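Long-range contact in uncharacterized protein TP-0789 domain-containing protein (Desulfovibrio piger ATCC 29098, PDB 4Z48), which is of unknown function but belongs to the LolA-like family, some of whose members carry lipoproteins, so it may bind a lipid or another hydrophobic ligand: residues D23-M34 and R45-H53. Sequence-based numbering, arbitrary orientation.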
loop_
_atom_site.group_PDB
_atom_site.type_symbol
_atom_site.label_atom_id
_atom_site.label_comp_id
_atom_site.label_asym_id
_atom_site.label_seq_id
_atom_site.Cartn_x
_atom_site.Cartn_y
_atom_site.Cartn_z
ATOM N N ASP A 23 -2.046 11.609 6.710
ATOM C CA ASP A 23 -3.191 11.650 5.797
ATOM C C ASP A 23 -4.453 12.189 6.510
ATOM O O ASP A 23 -5.187 11.428 7.141
ATOM C CB ASP A 23 -3.448 10.267 5.164
ATOM C CG ASP A 23 -4.573 10.271 4.129
ATOM O OD1 ASP A 23 -4.980 11.373 3.699
ATOM O OD2 ASP A 23 -5.065 9.157 3.766
ATOM N N THR A 24 -4.719 13.506 6.352
ATOM C CA THR A 24 -5.840 14.200 7.002
ATOM C C THR A 24 -7.084 14.242 6.073
ATOM O O THR A 24 -8.112 14.829 6.420
ATOM C CB THR A 24 -5.374 15.604 7.407
ATOM O OG1 THR A 24 -4.869 16.283 6.249
ATOM C CG2 THR A 24 -4.293 15.577 8.500
ATOM N N SER A 25 -6.974 13.635 4.899
ATOM C CA SER A 25 -8.029 13.630 3.877
ATOM C C SER A 25 -9.204 12.730 4.204
ATOM O O SER A 25 -9.043 11.777 4.959
ATOM C CB SER A 25 -7.464 13.209 2.526
ATOM O OG SER A 25 -7.287 11.810 2.407
ATOM N N GLN A 26 -10.365 12.985 3.553
ATOM C CA GLN A 26 -11.569 12.153 3.654
ATOM C C GLN A 26 -11.712 11.298 2.400
ATOM O O GLN A 26 -12.298 10.223 2.462
ATOM C CB GLN A 26 -12.832 12.996 3.895
ATOM C CG GLN A 26 -13.066 13.322 5.394
ATOM C CD GLN A 26 -13.154 12.091 6.290
ATOM O OE1 GLN A 26 -12.254 11.800 7.094
ATOM N NE2 GLN A 26 -14.229 11.325 6.159
ATOM N N ASP A 27 -11.182 11.770 1.260
ATOM C CA ASP A 27 -11.202 10.993 0.023
ATOM C C ASP A 27 -10.053 11.444 -0.878
ATOM O O ASP A 27 -9.421 12.470 -0.609
ATOM C CB ASP A 27 -12.572 11.098 -0.683
ATOM C CG ASP A 27 -12.870 12.382 -1.424
ATOM O OD1 ASP A 27 -11.989 12.859 -2.165
ATOM O OD2 ASP A 27 -14.024 12.833 -1.369
ATOM N N SER A 28 -9.746 10.654 -1.887
ATOM C CA SER A 28 -8.707 10.978 -2.857
ATOM C C SER A 28 -8.921 10.283 -4.198
ATOM O O SER A 28 -9.551 9.227 -4.299
ATOM C CB SER A 28 -7.323 10.601 -2.326
ATOM O OG SER A 28 -7.232 9.216 -2.059
ATOM N N TYR A 29 -8.322 10.875 -5.218
ATOM C CA TYR A 29 -8.320 10.378 -6.574
ATOM C C TYR A 29 -6.918 10.446 -7.089
ATOM O O TYR A 29 -6.236 11.431 -6.799
ATOM C CB TYR A 29 -9.257 11.229 -7.435
ATOM C CG TYR A 29 -9.110 10.985 -8.914
ATOM C CD1 TYR A 29 -9.747 9.907 -9.528
ATOM C CD2 TYR A 29 -8.277 11.785 -9.697
ATOM C CE1 TYR A 29 -9.621 9.676 -10.899
ATOM C CE2 TYR A 29 -8.131 11.553 -11.069
ATOM C CZ TYR A 29 -8.802 10.492 -11.659
ATOM O OH TYR A 29 -8.676 10.230 -12.996
ATOM N N SER A 30 -6.465 9.421 -7.832
ATOM C CA SER A 30 -5.180 9.496 -8.522
ATOM C C SER A 30 -5.164 8.624 -9.773
ATOM O O SER A 30 -6.027 7.782 -9.981
ATOM C CB SER A 30 -4.004 9.148 -7.620
ATOM O OG SER A 30 -3.856 7.761 -7.397
ATOM N N GLU A 31 -4.188 8.898 -10.622
ATOM C CA GLU A 31 -3.889 8.156 -11.835
ATOM C C GLU A 31 -2.472 7.586 -11.701
ATOM O O GLU A 31 -1.583 8.213 -11.106
ATOM C CB GLU A 31 -4.017 9.073 -13.057
ATOM C CG GLU A 31 -5.444 9.509 -13.315
ATOM C CD GLU A 31 -5.573 10.634 -14.316
ATOM O OE1 GLU A 31 -4.592 10.892 -15.045
ATOM O OE2 GLU A 31 -6.641 11.283 -14.348
ATOM N N ALA A 32 -2.270 6.383 -12.183
ATOM C CA ALA A 32 -0.941 5.770 -12.087
ATOM C C ALA A 32 -0.606 4.962 -13.316
ATOM O O ALA A 32 -1.511 4.487 -14.014
ATOM C CB ALA A 32 -0.854 4.853 -10.858
ATOM N N VAL A 33 0.701 4.832 -13.581
ATOM C CA VAL A 33 1.269 3.942 -14.598
ATOM C C VAL A 33 2.264 3.048 -13.847
ATOM O O VAL A 33 3.095 3.558 -13.086
ATOM C CB VAL A 33 1.912 4.675 -15.808
ATOM C CG1 VAL A 33 2.688 3.683 -16.684
ATOM C CG2 VAL A 33 0.844 5.358 -16.656
HETATM N N MSE A 34 2.169 1.742 -14.063
HETATM C CA MSE A 34 3.027 0.733 -13.461
HETATM C C MSE A 34 3.787 0.021 -14.568
HETATM O O MSE A 34 3.207 -0.332 -15.592
HETATM C CB MSE A 34 2.146 -0.223 -12.629
HETATM C CG MSE A 34 2.707 -1.588 -12.374
HETATM SE SE MSE A 34 1.225 -2.667 -11.603
HETATM C CE MSE A 34 1.238 -2.035 -9.927
ATOM N N ARG A 45 0.769 -1.386 -16.912
ATOM C CA ARG A 45 -0.606 -1.192 -16.492
ATOM C C ARG A 45 -0.845 0.273 -16.231
ATOM O O ARG A 45 0.047 0.935 -15.710
ATOM C CB ARG A 45 -0.931 -1.979 -15.215
ATOM C CG ARG A 45 -1.169 -3.468 -15.407
ATOM C CD ARG A 45 0.110 -4.277 -15.273
ATOM N NE ARG A 45 -0.181 -5.706 -15.310
ATOM C CZ ARG A 45 -0.285 -6.425 -16.416
ATOM N NH1 ARG A 45 -0.100 -5.857 -17.605
ATOM N NH2 ARG A 45 -0.563 -7.720 -16.346
ATOM N N SER A 46 -2.025 0.769 -16.595
ATOM C CA SER A 46 -2.484 2.133 -16.303
ATOM C C SER A 46 -3.720 1.973 -15.469
ATOM O O SER A 46 -4.571 1.154 -15.835
ATOM C CB SER A 46 -2.802 2.916 -17.581
ATOM O OG SER A 46 -1.640 3.368 -18.250
ATOM N N PHE A 47 -3.856 2.727 -14.384
ATOM C CA PHE A 47 -5.051 2.622 -13.548
ATOM C C PHE A 47 -5.416 3.931 -12.836
ATOM O O PHE A 47 -4.612 4.837 -12.735
ATOM C CB PHE A 47 -4.931 1.488 -12.512
ATOM C CG PHE A 47 -3.752 1.527 -11.566
ATOM C CD1 PHE A 47 -2.522 0.983 -11.933
ATOM C CD2 PHE A 47 -3.879 2.074 -10.294
ATOM C CE1 PHE A 47 -1.434 1.007 -11.055
ATOM C CE2 PHE A 47 -2.806 2.057 -9.396
ATOM C CZ PHE A 47 -1.598 1.494 -9.770
ATOM N N LYS A 48 -6.668 4.030 -12.403
ATOM C CA LYS A 48 -7.160 5.127 -11.573
ATOM C C LYS A 48 -7.542 4.528 -10.224
ATOM O O LYS A 48 -8.050 3.401 -10.166
ATOM C CB LYS A 48 -8.351 5.869 -12.211
ATOM C CG LYS A 48 -8.007 6.689 -13.453
ATOM C CD LYS A 48 -9.262 7.125 -14.190
ATOM C CE LYS A 48 -8.917 8.057 -15.332
ATOM N NZ LYS A 48 -8.337 7.341 -16.499
ATOM N N THR A 49 -7.249 5.247 -9.131
ATOM C CA THR A 49 -7.591 4.818 -7.787
ATOM C C THR A 49 -8.550 5.824 -7.157
ATOM O O THR A 49 -8.247 7.005 -7.100
ATOM C CB THR A 49 -6.321 4.590 -6.892
ATOM O OG1 THR A 49 -5.452 3.636 -7.515
ATOM C CG2 THR A 49 -6.677 4.058 -5.502
ATOM N N TYR A 50 -9.655 5.334 -6.606
ATOM C CA TYR A 50 -10.625 6.151 -5.848
ATOM C C TYR A 50 -10.592 5.675 -4.398
ATOM O O TYR A 50 -10.566 4.471 -4.177
ATOM C CB TYR A 50 -12.045 5.987 -6.435
ATOM C CG TYR A 50 -12.152 6.307 -7.905
ATOM C CD1 TYR A 50 -11.873 5.341 -8.873
ATOM C CD2 TYR A 50 -12.558 7.566 -8.337
ATOM C CE1 TYR A 50 -11.944 5.639 -10.230
ATOM C CE2 TYR A 50 -12.695 7.855 -9.695
ATOM C CZ TYR A 50 -12.388 6.888 -10.639
ATOM O OH TYR A 50 -12.502 7.176 -11.982
ATOM N N SER A 51 -10.529 6.589 -3.408
ATOM C CA SER A 51 -10.517 6.156 -2.003
ATOM C C SER A 51 -11.374 7.070 -1.188
ATOM O O SER A 51 -11.490 8.241 -1.536
ATOM C CB SER A 51 -9.101 6.122 -1.424
ATOM O OG SER A 51 -8.169 5.583 -2.343
ATOM N N LYS A 52 -11.990 6.550 -0.124
ATOM C CA LYS A 52 -12.828 7.333 0.751
ATOM C C LYS A 52 -12.881 6.678 2.120
ATOM O O LYS A 52 -12.962 5.450 2.210
ATOM C CB LYS A 52 -14.238 7.501 0.148
ATOM C CG LYS A 52 -15.128 8.485 0.905
ATOM C CD LYS A 52 -16.497 8.596 0.271
ATOM C CE LYS A 52 -17.354 9.532 1.069
ATOM N NZ LYS A 52 -18.652 9.785 0.396
ATOM N N HIS A 53 -12.797 7.503 3.185
ATOM C CA HIS A 53 -12.872 7.049 4.570
ATOM C C HIS A 53 -14.301 6.723 4.927
ATOM O O HIS A 53 -15.242 7.308 4.365
ATOM C CB HIS A 53 -12.261 8.089 5.532
ATOM C CG HIS A 53 -10.769 8.048 5.505
ATOM N ND1 HIS A 53 -10.051 8.643 4.490
ATOM C CD2 HIS A 53 -9.912 7.342 6.279
ATOM C CE1 HIS A 53 -8.779 8.360 4.727
ATOM N NE2 HIS A 53 -8.649 7.554 5.771
HETATM O O HOH W 1 -7.077 7.692 -4.650
HETATM O O HOH W 2 -11.870 9.799 -13.569
HETATM O O HOH W 3 -4.037 5.389 -9.185
#
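Gln26 O takes two donors from His53: a nearly straight bond from the backbone N (2.9 Å) and a weak one from ring atom ND1 (3.4 Å). The carbonyl lies at the edge of the imidazole, where a histidine can offer a ring N-H beside its own amide. Asp23 OD2 comes near the ring plane farther round, at CE1, while Asp23 OD1 accepts from Ser25 N, which makes an Asx turn just before strand 27-34, and also from Ser25 OG. From there the antiparallel strands pair regularly, Ser28 with Ser51 down to Met34 with Arg45, where Met34 N to Arg45 O measures 2.8 Å.

The two faces differ. On one, small hydroxyl residues suit bound water: one water bridges Ser28 OG and Thr49 O, another links Ser30 OG to Thr49 OG1 (2.8 Å from the water). Farther along, Ala32 CB sits over one face of the Phe47 ring, 3.8 Å from its centroid, a CH-pi contact for which a methyl is small enough; chi1 of 57° puts Phe47 CG between its backbone N and carbonyl carbon, and the ring leans toward strand 27-34. On the other face Tyr29 and Tyr50 run side by side, planes 56° apart, CD1 of Tyr29 3.6 Å from CE2 of Tyr50. A tyrosine suits position 29 because its ring packs on Tyr50 while its OH bonds to Glu31 OE2 (2.7 Å); the Lys48 chain slants across it, CE and CD nearest the hydroxyl.

These are the two arms of a beta hairpin. Strand 219-230 flanks strand 27-38, and Asp27 binds backbone amides of Val232 to Leu234 just beyond it; strand 60-69 flanks strand 41-54, bringing Phe67 against Phe47.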